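Local coordinates for ssDNA binding protein (Pyrococcus furiosus, PDB 4PSM) that binds single-stranded DNA, probably holding it in a tunnel system that runs between the subunits of its assembly, at residues V10-Y15 with M54-E59; A25-K30 with F68-G73; P33-K38 with G73-N78; R63-F68 with S81-T86. All coordinates share one frame; numbering follows the deposited sequence.

Contact 1: V10-Y15 with M54-E59; sequences VRASGY and MGVKKE. With SO4 (sulfate ion), chain E.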
loop_
_atom_site.group_PDB
_atom_site.type_symbol
_atom_site.label_atom_id
_atom_site.label_comp_id
_atom_site.label_asym_id
_atom_site.label_seq_id
_atom_site.Cartn_x
_atom_site.Cartn_y
_atom_site.Cartn_z
ATOM N N VAL A 10 2.902 -5.372 -37.920
ATOM C CA VAL A 10 3.906 -5.667 -36.920
ATOM C C VAL A 10 5.184 -6.189 -37.571
ATOM O O VAL A 10 5.144 -7.020 -38.480
ATOM C CB VAL A 10 3.400 -6.700 -35.869
ATOM C CG1 VAL A 10 3.269 -8.092 -36.501
ATOM C CG2 VAL A 10 4.343 -6.732 -34.647
ATOM N N ARG A 11 6.317 -5.672 -37.112
ATOM C CA ARG A 11 7.606 -6.185 -37.532
ATOM C C ARG A 11 7.634 -7.675 -37.228
ATOM O O ARG A 11 7.214 -8.101 -36.158
ATOM C CB ARG A 11 8.718 -5.463 -36.784
ATOM C CG ARG A 11 10.096 -5.623 -37.389
ATOM C CD ARG A 11 11.045 -4.636 -36.752
ATOM N NE ARG A 11 12.343 -4.596 -37.413
ATOM C CZ ARG A 11 13.362 -5.385 -37.103
ATOM N NH1 ARG A 11 13.235 -6.288 -36.139
ATOM N NH2 ARG A 11 14.508 -5.267 -37.759
ATOM N N ALA A 12 8.108 -8.458 -38.186
ATOM C CA ALA A 12 8.091 -9.907 -38.076
ATOM C C ALA A 12 8.786 -10.371 -36.801
ATOM O O ALA A 12 8.296 -11.273 -36.122
ATOM C CB ALA A 12 8.736 -10.545 -39.310
ATOM N N SER A 13 9.918 -9.742 -36.493
ATOM C CA SER A 13 10.712 -10.053 -35.303
ATOM C C SER A 13 9.854 -10.164 -34.039
ATOM O O SER A 13 10.126 -10.980 -33.171
ATOM C CB SER A 13 11.783 -8.977 -35.098
ATOM O OG SER A 13 11.189 -7.696 -34.964
ATOM N N GLY A 14 8.822 -9.335 -33.942
ATOM C CA GLY A 14 7.957 -9.340 -32.785
ATOM C C GLY A 14 6.523 -9.749 -33.054
ATOM O O GLY A 14 5.602 -9.241 -32.417
ATOM N N TYR A 15 6.319 -10.670 -33.988
ATOM C CA TYR A 15 4.961 -11.108 -34.304
ATOM C C TYR A 15 4.406 -11.921 -33.134
ATOM O O TYR A 15 3.252 -11.777 -32.749
ATOM C CB TYR A 15 4.922 -11.943 -35.602
ATOM C CG TYR A 15 5.308 -13.395 -35.392
ATOM C CD1 TYR A 15 4.356 -14.336 -35.045
ATOM C CD2 TYR A 15 6.631 -13.810 -35.500
ATOM C CE1 TYR A 15 4.705 -15.655 -34.819
ATOM C CE2 TYR A 15 6.986 -15.125 -35.285
ATOM C CZ TYR A 15 6.013 -16.044 -34.946
ATOM O OH TYR A 15 6.358 -17.356 -34.726
HETATM N N MSE A 54 8.153 -18.759 -46.194
HETATM C CA MSE A 54 7.852 -17.612 -47.041
HETATM C C MSE A 54 9.056 -16.706 -47.267
HETATM O O MSE A 54 8.949 -15.693 -47.952
HETATM C CB MSE A 54 6.714 -16.798 -46.439
HETATM C CG MSE A 54 5.343 -17.369 -46.691
HETATM SE SE MSE A 54 4.039 -16.574 -45.487
HETATM C CE MSE A 54 2.397 -17.173 -46.361
ATOM N N GLY A 55 10.196 -17.068 -46.695
ATOM C CA GLY A 55 11.392 -16.254 -46.826
ATOM C C GLY A 55 11.259 -14.900 -46.144
ATOM O O GLY A 55 11.880 -13.916 -46.554
ATOM N N VAL A 56 10.447 -14.841 -45.093
ATOM C CA VAL A 56 10.271 -13.597 -44.351
ATOM C C VAL A 56 11.440 -13.341 -43.411
ATOM O O VAL A 56 11.831 -14.212 -42.638
ATOM C CB VAL A 56 8.961 -13.582 -43.560
ATOM C CG1 VAL A 56 8.826 -12.277 -42.811
ATOM C CG2 VAL A 56 7.782 -13.772 -44.495
ATOM N N LYS A 57 12.024 -12.154 -43.517
ATOM C CA LYS A 57 13.084 -11.726 -42.612
ATOM C C LYS A 57 12.463 -11.042 -41.395
ATOM O O LYS A 57 11.277 -10.712 -41.398
ATOM C CB LYS A 57 14.016 -10.755 -43.331
ATOM C CG LYS A 57 14.641 -11.314 -44.600
ATOM C CD LYS A 57 15.987 -11.961 -44.314
ATOM C CE LYS A 57 16.992 -10.933 -43.814
ATOM N NZ LYS A 57 18.297 -11.549 -43.447
ATOM N N LYS A 58 13.249 -10.810 -40.352
ATOM C CA LYS A 58 12.676 -10.179 -39.163
ATOM C C LYS A 58 12.501 -8.668 -39.340
ATOM O O LYS A 58 11.806 -8.028 -38.554
ATOM C CB LYS A 58 13.469 -10.521 -37.893
ATOM C CG LYS A 58 14.948 -10.222 -37.956
ATOM C CD LYS A 58 15.558 -10.251 -36.560
ATOM C CE LYS A 58 17.084 -10.213 -36.598
ATOM N NZ LYS A 58 17.615 -9.053 -37.365
ATOM N N GLU A 59 13.124 -8.118 -40.385
ATOM C CA GLU A 59 12.983 -6.702 -40.745
ATOM C C GLU A 59 11.690 -6.457 -41.514
ATOM O O GLU A 59 11.182 -5.341 -41.562
ATOM C CB GLU A 59 14.164 -6.223 -41.605
ATOM C CG GLU A 59 15.509 -6.204 -40.894
ATOM C CD GLU A 59 16.024 -7.594 -40.570
ATOM O OE1 GLU A 59 16.180 -8.409 -41.506
ATOM O OE2 GLU A 59 16.269 -7.872 -39.378
HETATM S S SO4 E . 17.050 -6.808 -35.524
HETATM O O1 SO4 E . 18.340 -7.424 -35.218
HETATM O O2 SO4 E . 16.871 -5.612 -34.702
HETATM O O3 SO4 E . 17.000 -6.453 -36.942
HETATM O O4 SO4 E . 15.981 -7.756 -35.242
#
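The close part of this contact gathers round the carbonyl oxygen of Lys58. Ser13 N donates to Lys58 O at 3.3 Å, in the carbonyl plane and on a lone pair. Arg11 CG touches Lys58 O at 3.2 Å. The Arg11 guanidinium then passes so that Lys58 O sits above one of its faces, offset toward the rim. Beside this, the methyl group of Ala12 rests on Lys57 O, with Ala12 CB 3.3 Å from the oxygen, and reaches Val56 CG1. Ser13 CB and Lys58 CB also meet. The two segments are the turn from strand 4-11 into helix 15-26, with Gly14 as N-cap, and the loop that leads from helix 33-53 to strand 61-71. Gly55 ends the earlier helix in a Schellman motif. The solvent side is looser and made of charges. Arg11 has CG anti to its backbone N (chi1 -164°) and stays extended to NE, so its tip lies alongside Glu59. Arg11 NH2 and Glu59 OE2 form a salt bridge at 3.5 Å, the two planes 65° apart. Lys58 NZ grips Glu59 OE2 at 2.7 Å. Arg11 NH1 donates to Ser13 OG at 2.7 Å. A sulfate, probably from the crystallisation liquor, takes a bond from Arg11 NH2 to O3 at 2.9 Å, in the guanidinium plane. An alanine at Arg11 would remove the guanidinium and would probably loosen the hold on Glu59 and Ser13. The Arg11 side chain also touches Met99 and Glu100 of helix 93-141.

Contact 2: A25-K30 with F68-G73; sequences AITRGK and FNIEDG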
loop_
_atom_site.group_PDB
_atom_site.type_symbol
_atom_site.label_atom_id
_atom_site.label_comp_id
_atom_site.label_asym_id
_atom_site.label_seq_id
_atom_site.Cartn_x
_atom_site.Cartn_y
_atom_site.Cartn_z
ATOM N N ALA A 25 -6.076 -9.791 -24.803
ATOM C CA ALA A 25 -7.031 -8.693 -24.756
ATOM C C ALA A 25 -8.441 -9.116 -25.173
ATOM O O ALA A 25 -9.426 -8.694 -24.567
ATOM C CB ALA A 25 -6.539 -7.530 -25.602
ATOM N N ILE A 26 -8.537 -9.961 -26.197
ATOM C CA ILE A 26 -9.842 -10.327 -26.743
ATOM C C ILE A 26 -10.500 -11.526 -26.053
ATOM O O ILE A 26 -11.708 -11.720 -26.166
ATOM C CB ILE A 26 -9.782 -10.552 -28.275
ATOM C CG1 ILE A 26 -8.959 -11.798 -28.615
ATOM C CG2 ILE A 26 -9.218 -9.314 -28.977
ATOM C CD1 ILE A 26 -8.668 -11.943 -30.105
ATOM N N THR A 27 -9.714 -12.325 -25.339
ATOM C CA THR A 27 -10.269 -13.457 -24.599
ATOM C C THR A 27 -10.460 -13.110 -23.125
ATOM O O THR A 27 -10.894 -13.942 -22.336
ATOM C CB THR A 27 -9.369 -14.697 -24.701
ATOM O OG1 THR A 27 -8.080 -14.393 -24.157
ATOM C CG2 THR A 27 -9.214 -15.126 -26.139
ATOM N N ARG A 28 -10.124 -11.874 -22.771
ATOM C CA ARG A 28 -10.220 -11.383 -21.402
ATOM C C ARG A 28 -11.500 -11.856 -20.713
ATOM O O ARG A 28 -12.607 -11.632 -21.207
ATOM C CB ARG A 28 -10.138 -9.854 -21.410
ATOM C CG ARG A 28 -10.197 -9.168 -20.059
ATOM C CD ARG A 28 -9.096 -9.598 -19.120
ATOM N NE ARG A 28 -7.765 -9.419 -19.602
ATOM C CZ ARG A 28 -6.673 -10.141 -19.370
ATOM N NH1 ARG A 28 -5.575 -9.692 -19.935
ATOM N NH2 ARG A 28 -6.631 -11.255 -18.644
ATOM N N GLY A 29 -11.340 -12.533 -19.580
ATOM C CA GLY A 29 -12.479 -12.989 -18.808
ATOM C C GLY A 29 -13.069 -14.286 -19.322
ATOM O O GLY A 29 -13.674 -15.052 -18.567
ATOM N N LYS A 30 -12.894 -14.536 -20.615
ATOM C CA LYS A 30 -13.444 -15.732 -21.241
ATOM C C LYS A 30 -12.525 -16.946 -21.072
ATOM O O LYS A 30 -12.946 -18.082 -21.267
ATOM C CB LYS A 30 -13.706 -15.480 -22.729
ATOM C CG LYS A 30 -14.649 -14.323 -23.022
ATOM C CD LYS A 30 -14.845 -14.150 -24.518
ATOM C CE LYS A 30 -15.821 -13.025 -24.828
ATOM N NZ LYS A 30 -16.051 -12.882 -26.294
ATOM N N PHE A 68 -10.866 -18.000 -34.531
ATOM C CA PHE A 68 -10.748 -19.040 -33.527
ATOM C C PHE A 68 -12.047 -19.089 -32.749
ATOM O O PHE A 68 -12.862 -18.168 -32.813
ATOM C CB PHE A 68 -9.582 -18.744 -32.583
ATOM C CG PHE A 68 -9.822 -17.564 -31.681
ATOM C CD1 PHE A 68 -10.267 -17.746 -30.381
ATOM C CD2 PHE A 68 -9.616 -16.271 -32.141
ATOM C CE1 PHE A 68 -10.497 -16.661 -29.550
ATOM C CE2 PHE A 68 -9.845 -15.183 -31.315
ATOM C CZ PHE A 68 -10.284 -15.380 -30.016
ATOM N N ASN A 69 -12.247 -20.174 -32.021
ATOM C CA ASN A 69 -13.420 -20.287 -31.184
ATOM C C ASN A 69 -13.031 -20.669 -29.772
ATOM O O ASN A 69 -12.018 -21.338 -29.553
ATOM C CB ASN A 69 -14.396 -21.305 -31.763
ATOM C CG ASN A 69 -15.730 -20.689 -32.105
ATOM O OD1 ASN A 69 -16.597 -20.539 -31.242
ATOM N ND2 ASN A 69 -15.905 -20.325 -33.369
ATOM N N ILE A 70 -13.832 -20.218 -28.816
ATOM C CA ILE A 70 -13.641 -20.611 -27.434
ATOM C C ILE A 70 -14.662 -21.692 -27.114
ATOM O O ILE A 70 -15.868 -21.464 -27.171
ATOM C CB ILE A 70 -13.772 -19.409 -26.484
ATOM C CG1 ILE A 70 -12.789 -18.307 -26.896
ATOM C CG2 ILE A 70 -13.543 -19.838 -25.040
ATOM C CD1 ILE A 70 -12.789 -17.103 -25.981
ATOM N N GLU A 71 -14.171 -22.887 -26.819
ATOM C CA GLU A 71 -15.046 -23.998 -26.495
ATOM C C GLU A 71 -14.586 -24.640 -25.196
ATOM O O GLU A 71 -13.470 -25.151 -25.115
ATOM C CB GLU A 71 -15.048 -25.021 -27.629
ATOM C CG GLU A 71 -16.039 -26.159 -27.437
ATOM C CD GLU A 71 -16.064 -27.117 -28.611
ATOM O OE1 GLU A 71 -15.103 -27.104 -29.412
ATOM O OE2 GLU A 71 -17.045 -27.883 -28.735
ATOM N N ASP A 72 -15.447 -24.594 -24.183
ATOM C CA ASP A 72 -15.112 -25.132 -22.872
ATOM C C ASP A 72 -13.867 -24.434 -22.349
ATOM O O ASP A 72 -12.946 -25.076 -21.849
ATOM C CB ASP A 72 -14.877 -26.640 -22.960
ATOM C CG ASP A 72 -15.996 -27.362 -23.686
ATOM O OD1 ASP A 72 -17.177 -27.107 -23.373
ATOM O OD2 ASP A 72 -15.692 -28.178 -24.578
ATOM N N GLY A 73 -13.839 -23.113 -22.500
ATOM C CA GLY A 73 -12.735 -22.306 -22.012
ATOM C C GLY A 73 -11.412 -22.622 -22.684
ATOM O O GLY A 73 -10.350 -22.300 -22.157
#
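Here the end of helix 15-26 and the loop after it lie against the last part of strand 61-71, next to the turn of the beta hairpin formed with strand 74-87. The polar bonds serve the loop itself. Thr27 OG1 bonds back to Leu23 O in the helix, and this leaves its CG2 turned to the strand. Lys30 N bonds to Thr27 O at 2.7 Å and closes the turn, in which Gly29 has positive phi. Arg28 of the same loop makes a salt bridge to Glu140 of the second subunit.

The contact across the two segments is apolar. Phe68 has CG in the crowded position between its backbone N and carbonyl carbon (chi1 69°), and its ring points at the helix end. Ile26 meets the ring at its edge, with Ile26 CD1 3.7 Å from Phe68 CE2. The methyl of Thr27 approaches the same ring obliquely, Thr27 CG2 lying 4.0 Å from Phe68 CE1. Trp77 and Ile75 of strand 74-87 also pack on Phe68. Nearer the hairpin turn, Lys30 is extended beyond CG and crosses Ile70 at about a right angle. Ile70 CD1 touches Lys30 CB at 3.7 Å and Lys30 CD at 3.9 Å.

Contact 3: P33-K38 with G73-N78; sequences PEEVVK and GKIVWN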
loop_
_atom_site.group_PDB
_atom_site.type_symbol
_atom_site.label_atom_id
_atom_site.label_comp_id
_atom_site.label_asym_id
_atom_site.label_seq_id
_atom_site.Cartn_x
_atom_site.Cartn_y
_atom_site.Cartn_z
ATOM N N PRO A 33 -5.414 -17.401 -18.258
ATOM C CA PRO A 33 -4.153 -16.962 -18.867
ATOM C C PRO A 33 -3.320 -18.121 -19.401
ATOM O O PRO A 33 -2.791 -18.029 -20.510
ATOM C CB PRO A 33 -3.428 -16.275 -17.706
ATOM C CG PRO A 33 -4.529 -15.765 -16.846
ATOM C CD PRO A 33 -5.629 -16.799 -16.930
ATOM N N GLU A 34 -3.206 -19.198 -18.626
ATOM C CA GLU A 34 -2.406 -20.344 -19.047
ATOM C C GLU A 34 -2.891 -20.896 -20.384
ATOM O O GLU A 34 -2.103 -21.403 -21.177
ATOM C CB GLU A 34 -2.397 -21.448 -17.981
ATOM C CG GLU A 34 -3.541 -21.366 -16.980
ATOM C CD GLU A 34 -3.300 -20.330 -15.893
ATOM O OE1 GLU A 34 -4.279 -19.690 -15.457
ATOM O OE2 GLU A 34 -2.132 -20.165 -15.472
ATOM N N GLU A 35 -4.191 -20.800 -20.636
ATOM C CA GLU A 35 -4.738 -21.252 -21.915
ATOM C C GLU A 35 -4.326 -20.315 -23.046
ATOM O O GLU A 35 -3.970 -20.768 -24.130
ATOM C CB GLU A 35 -6.270 -21.373 -21.855
ATOM C CG GLU A 35 -6.940 -21.616 -23.198
ATOM C CD GLU A 35 -6.532 -22.934 -23.837
ATOM O OE1 GLU A 35 -6.016 -23.814 -23.119
ATOM O OE2 GLU A 35 -6.730 -23.093 -25.062
ATOM N N VAL A 36 -4.381 -19.011 -22.780
ATOM C CA VAL A 36 -3.944 -18.008 -23.735
ATOM C C VAL A 36 -2.487 -18.245 -24.108
ATOM O O VAL A 36 -2.123 -18.258 -25.286
ATOM C CB VAL A 36 -4.097 -16.590 -23.166
ATOM C CG1 VAL A 36 -3.391 -15.574 -24.056
ATOM C CG2 VAL A 36 -5.565 -16.238 -23.010
ATOM N N VAL A 37 -1.652 -18.441 -23.097
ATOM C CA VAL A 37 -0.237 -18.686 -23.330
ATOM C C VAL A 37 -0.057 -19.941 -24.169
ATOM O O VAL A 37 0.762 -19.986 -25.083
ATOM C CB VAL A 37 0.534 -18.829 -22.006
ATOM C CG1 VAL A 37 1.889 -19.493 -22.234
ATOM C CG2 VAL A 37 0.703 -17.473 -21.352
ATOM N N LYS A 38 -0.847 -20.957 -23.853
ATOM C CA LYS A 38 -0.752 -22.244 -24.517
ATOM C C LYS A 38 -1.243 -22.138 -25.967
ATOM O O LYS A 38 -0.596 -22.621 -26.887
ATOM C CB LYS A 38 -1.553 -23.285 -23.728
ATOM C CG LYS A 38 -1.363 -24.724 -24.163
ATOM C CD LYS A 38 -2.286 -25.096 -25.311
ATOM C CE LYS A 38 -2.785 -26.527 -25.164
ATOM N NZ LYS A 38 -1.672 -27.477 -24.891
ATOM N N GLY A 73 -13.839 -23.113 -22.500
ATOM C CA GLY A 73 -12.735 -22.306 -22.012
ATOM C C GLY A 73 -11.412 -22.622 -22.684
ATOM O O GLY A 73 -10.350 -22.300 -22.157
ATOM N N LYS A 74 -11.477 -23.258 -23.850
ATOM C CA LYS A 74 -10.271 -23.595 -24.606
ATOM C C LYS A 74 -10.269 -22.899 -25.957
ATOM O O LYS A 74 -11.269 -22.903 -26.667
ATOM C CB LYS A 74 -10.160 -25.108 -24.812
ATOM C CG LYS A 74 -9.869 -25.893 -23.550
ATOM C CD LYS A 74 -8.375 -26.032 -23.326
ATOM C CE LYS A 74 -8.081 -26.953 -22.153
ATOM N NZ LYS A 74 -6.631 -27.271 -22.047
ATOM N N ILE A 75 -9.143 -22.295 -26.311
ATOM C CA ILE A 75 -9.026 -21.638 -27.607
ATOM C C ILE A 75 -8.743 -22.670 -28.696
ATOM O O ILE A 75 -7.715 -23.350 -28.676
ATOM C CB ILE A 75 -7.927 -20.550 -27.603
ATOM C CG1 ILE A 75 -8.259 -19.460 -26.580
ATOM C CG2 ILE A 75 -7.772 -19.935 -28.990
ATOM C CD1 ILE A 75 -7.163 -18.443 -26.393
ATOM N N VAL A 76 -9.672 -22.799 -29.635
ATOM C CA VAL A 76 -9.475 -23.703 -30.763
ATOM C C VAL A 76 -9.260 -22.894 -32.041
ATOM O O VAL A 76 -10.152 -22.198 -32.529
ATOM C CB VAL A 76 -10.622 -24.750 -30.907
ATOM C CG1 VAL A 76 -11.204 -25.106 -29.538
ATOM C CG2 VAL A 76 -11.707 -24.266 -31.847
ATOM N N TRP A 77 -8.042 -22.953 -32.558
ATOM C CA TRP A 77 -7.716 -22.198 -33.749
ATOM C C TRP A 77 -8.397 -22.831 -34.947
ATOM O O TRP A 77 -8.627 -24.039 -34.976
ATOM C CB TRP A 77 -6.203 -22.153 -33.971
ATOM C CG TRP A 77 -5.444 -21.454 -32.881
ATOM C CD1 TRP A 77 -4.548 -22.014 -32.016
ATOM C CD2 TRP A 77 -5.511 -20.062 -32.544
ATOM N NE1 TRP A 77 -4.048 -21.056 -31.162
ATOM C CE2 TRP A 77 -4.625 -19.851 -31.463
ATOM C CE3 TRP A 77 -6.233 -18.972 -33.049
ATOM C CZ2 TRP A 77 -4.440 -18.598 -30.883
ATOM C CZ3 TRP A 77 -6.055 -17.730 -32.466
ATOM C CH2 TRP A 77 -5.165 -17.553 -31.393
ATOM N N ASN A 78 -8.745 -21.999 -35.919
ATOM C CA ASN A 78 -9.160 -22.470 -37.231
ATOM C C ASN A 78 -8.037 -22.168 -38.213
ATOM O O ASN A 78 -8.007 -21.105 -38.835
ATOM C CB ASN A 78 -10.451 -21.783 -37.664
ATOM C CG ASN A 78 -10.895 -22.199 -39.051
ATOM O OD1 ASN A 78 -10.413 -23.190 -39.603
ATOM N ND2 ASN A 78 -11.820 -21.440 -39.626
#
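The start of helix 33-53 packs on the start of strand 74-87, the second strand of the beta hairpin. Helix and strand run nearly parallel, their axes 19° apart and 8.2 Å from each other at closest approach. At Gly73, in the hairpin turn, the carbonyl O lies 3.6 Å from Glu35 CG. The Lys74 chain bends at chi2 and crosses Glu35 at about a right angle, so that Lys74 CD is 3.2 Å from Glu35 OE1. The salt bridge from Glu35 OE1 to Lys74 NZ is long, at 3.7 Å. Ile75 makes the main polar bond. Ile75 N donates to Glu35 OE2 at 2.8 Å, from above the carboxylate plane. Glu35 reaches it with CG anti to its backbone N (chi1 170°) and a bend at chi2. An alanine at Glu35 would remove the carboxylate and would probably leave Ile75 N without this acceptor and weaken the tie between helix and hairpin. The Ile75 side chain turns to the helix, where Ile75 CD1 touches Val36 CG2 at 4.3 Å, and also packs on Leu23 and Phe68. Trp77 comes last. Its NE1 bonds to Ala39 O, one turn on in the helix, and Ile75 CG2 sits over the centre of its ring.

Contact 4: R63-F68 with S81-T86; sequences RISVDF and SLEIET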
loop_
_atom_site.group_PDB
_atom_site.type_symbol
_atom_site.label_atom_id
_atom_site.label_comp_id
_atom_site.label_asym_id
_atom_site.label_seq_id
_atom_site.Cartn_x
_atom_site.Cartn_y
_atom_site.Cartn_z
ATOM N N ARG A 63 1.165 -8.805 -41.361
ATOM C CA ARG A 63 -0.121 -8.695 -40.696
ATOM C C ARG A 63 -0.660 -10.102 -40.546
ATOM O O ARG A 63 -0.648 -10.877 -41.498
ATOM C CB ARG A 63 -1.102 -7.856 -41.501
ATOM C CG ARG A 63 -0.710 -6.407 -41.643
ATOM C CD ARG A 63 -1.710 -5.678 -42.519
ATOM N NE ARG A 63 -3.044 -5.661 -41.927
ATOM C CZ ARG A 63 -3.468 -4.725 -41.085
ATOM N NH1 ARG A 63 -2.663 -3.730 -40.736
ATOM N NH2 ARG A 63 -4.696 -4.781 -40.591
ATOM N N ILE A 64 -1.135 -10.429 -39.352
ATOM C CA ILE A 64 -1.655 -11.762 -39.087
ATOM C C ILE A 64 -3.122 -11.714 -38.685
ATOM O O ILE A 64 -3.531 -10.918 -37.840
ATOM C CB ILE A 64 -0.832 -12.483 -38.000
ATOM C CG1 ILE A 64 0.600 -12.698 -38.493
ATOM C CG2 ILE A 64 -1.497 -13.806 -37.616
ATOM C CD1 ILE A 64 1.517 -13.323 -37.476
ATOM N N SER A 65 -3.909 -12.573 -39.313
ATOM C CA SER A 65 -5.318 -12.700 -39.006
ATOM C C SER A 65 -5.639 -14.177 -38.833
ATOM O O SER A 65 -5.076 -15.038 -39.504
ATOM C CB SER A 65 -6.171 -12.109 -40.127
ATOM O OG SER A 65 -5.720 -10.814 -40.483
ATOM N N VAL A 66 -6.543 -14.476 -37.920
ATOM C CA VAL A 66 -6.950 -15.851 -37.719
ATOM C C VAL A 66 -8.210 -15.895 -36.879
ATOM O O VAL A 66 -8.303 -15.244 -35.838
ATOM C CB VAL A 66 -5.834 -16.692 -37.062
ATOM C CG1 VAL A 66 -5.551 -16.196 -35.655
ATOM C CG2 VAL A 66 -6.216 -18.169 -37.053
ATOM N N ASP A 67 -9.191 -16.643 -37.362
ATOM C CA ASP A 67 -10.404 -16.877 -36.606
ATOM C C ASP A 67 -10.165 -18.033 -35.655
ATOM O O ASP A 67 -9.344 -18.922 -35.921
ATOM C CB ASP A 67 -11.581 -17.174 -37.534
ATOM C CG ASP A 67 -12.083 -15.934 -38.247
ATOM O OD1 ASP A 67 -13.030 -15.299 -37.738
ATOM O OD2 ASP A 67 -11.527 -15.593 -39.310
ATOM N N PHE A 68 -10.866 -18.000 -34.531
ATOM C CA PHE A 68 -10.748 -19.040 -33.527
ATOM C C PHE A 68 -12.047 -19.089 -32.749
ATOM O O PHE A 68 -12.862 -18.168 -32.813
ATOM C CB PHE A 68 -9.582 -18.744 -32.583
ATOM C CG PHE A 68 -9.822 -17.564 -31.681
ATOM C CD1 PHE A 68 -10.267 -17.746 -30.381
ATOM C CD2 PHE A 68 -9.616 -16.271 -32.141
ATOM C CE1 PHE A 68 -10.497 -16.661 -29.550
ATOM C CE2 PHE A 68 -9.845 -15.183 -31.315
ATOM C CZ PHE A 68 -10.284 -15.380 -30.016
ATOM N N SER A 81 -8.412 -20.424 -41.562
ATOM C CA SER A 81 -8.671 -18.985 -41.631
ATOM C C SER A 81 -7.413 -18.118 -41.505
ATOM O O SER A 81 -7.481 -16.902 -41.672
ATOM C CB SER A 81 -9.676 -18.581 -40.546
ATOM O OG SER A 81 -9.147 -18.812 -39.243
ATOM N N LEU A 82 -6.272 -18.736 -41.211
ATOM C CA LEU A 82 -5.040 -17.985 -40.979
ATOM C C LEU A 82 -4.532 -17.289 -42.231
ATOM O O LEU A 82 -4.305 -17.922 -43.264
ATOM C CB LEU A 82 -3.934 -18.881 -40.433
ATOM C CG LEU A 82 -2.612 -18.140 -40.250
ATOM C CD1 LEU A 82 -2.735 -17.101 -39.143
ATOM C CD2 LEU A 82 -1.469 -19.104 -39.980
ATOM N N GLU A 83 -4.344 -15.981 -42.121
ATOM C CA GLU A 83 -3.786 -15.188 -43.201
ATOM C C GLU A 83 -2.536 -14.468 -42.716
ATOM O O GLU A 83 -2.526 -13.857 -41.650
ATOM C CB GLU A 83 -4.814 -14.183 -43.724
ATOM C CG GLU A 83 -6.237 -14.454 -43.255
ATOM C CD GLU A 83 -7.278 -13.734 -44.091
ATOM O OE1 GLU A 83 -7.940 -12.814 -43.565
ATOM O OE2 GLU A 83 -7.438 -14.096 -45.276
ATOM N N ILE A 84 -1.472 -14.567 -43.497
ATOM C CA ILE A 84 -0.245 -13.855 -43.201
ATOM C C ILE A 84 0.114 -12.938 -44.371
ATOM O O ILE A 84 0.700 -13.379 -45.357
ATOM C CB ILE A 84 0.927 -14.817 -42.943
ATOM C CG1 ILE A 84 0.569 -15.833 -41.861
ATOM C CG2 ILE A 84 2.177 -14.039 -42.559
ATOM C CD1 ILE A 84 1.676 -16.822 -41.576
ATOM N N GLU A 85 -0.263 -11.669 -44.263
ATOM C CA GLU A 85 0.170 -10.661 -45.214
ATOM C C GLU A 85 1.595 -10.257 -44.890
ATOM O O GLU A 85 1.937 -10.020 -43.733
ATOM C CB GLU A 85 -0.749 -9.448 -45.157
ATOM C CG GLU A 85 -2.200 -9.764 -45.486
ATOM C CD GLU A 85 -3.117 -8.577 -45.268
ATOM O OE1 GLU A 85 -2.627 -7.525 -44.807
ATOM O OE2 GLU A 85 -4.327 -8.694 -45.553
ATOM N N THR A 86 2.433 -10.189 -45.914
ATOM C CA THR A 86 3.837 -9.854 -45.717
ATOM C C THR A 86 4.209 -8.569 -46.450
ATOM O O THR A 86 3.634 -8.245 -47.482
ATOM C CB THR A 86 4.756 -11.002 -46.164
ATOM O OG1 THR A 86 6.095 -10.515 -46.304
ATOM C CG2 THR A 86 4.288 -11.568 -47.496
#
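Arg63 and Glu85 lie side by side and point the same way on one face of an antiparallel strand pair. Their guanidinium and carboxylate planes are 34° apart. Glu85 OE1 comes to the edge of the guanidinium, 3.5 Å from Arg63 NE, in a salt bridge. The Arg63 chain bends at chi3. Its NH1 has a stronger partner in Glu101 of the third subunit, and Arg63 also makes a cation-pi contact with Phe9. Glu85 OE1 is bonded to Tyr87 OH as well. Ser65 and Glu83 share this face, Ser65 CB against Glu83 CG.

The other face is apolar. Ile64 and Leu82 run alongside each other, with Ile64 CG2 3.8 Å from Leu82 CD1. The same methyl of Leu82 touches Val66 CB at 3.8 Å. Ile64 and Ile84 on this side pack on helix 33-53.

The strands belong to the hairpin 61-71 and 74-87. Arg63 with Glu85 and Ser65 with Glu83 are hydrogen-bonded pairs, and Ile64 with Ile84 between them is non-hydrogen-bonded. Arg63 N to Glu85 O measures 2.8 Å, on a lone pair. At Ser81 a side chain replaces the backbone: Asp67 N donates to Ser81 OG at 2.9 Å, and that hydroxyl is also bonded to Asn78 O. The hairpin thus keeps an oily face toward the helix and a charged face whose Arg63 joins it to another subunit.

In the fold
From the N terminus, strand 4-11 leads into contact 1, which closes the loop through helices 15-26 and 33-53 and ties the first strand's end to the loop before strand 61-71. The segments of contacts 1, 2 and 3 alternate along the chain, so these contacts cross. Contact 2 closes the stretch through helix 33-53 and most of strand 61-71. Contact 3 closes the stretch from helix 33-53 to strand 74-87; it shares Gly73 with contact 2, their centres about 7 Å apart. Contact 4 follows contact 1 in series, crosses contacts 2 and 3 and closes the short hairpin. It touches contact 1 through Tyr15 and Ile64. Together they fasten both helices to the three-stranded sheet.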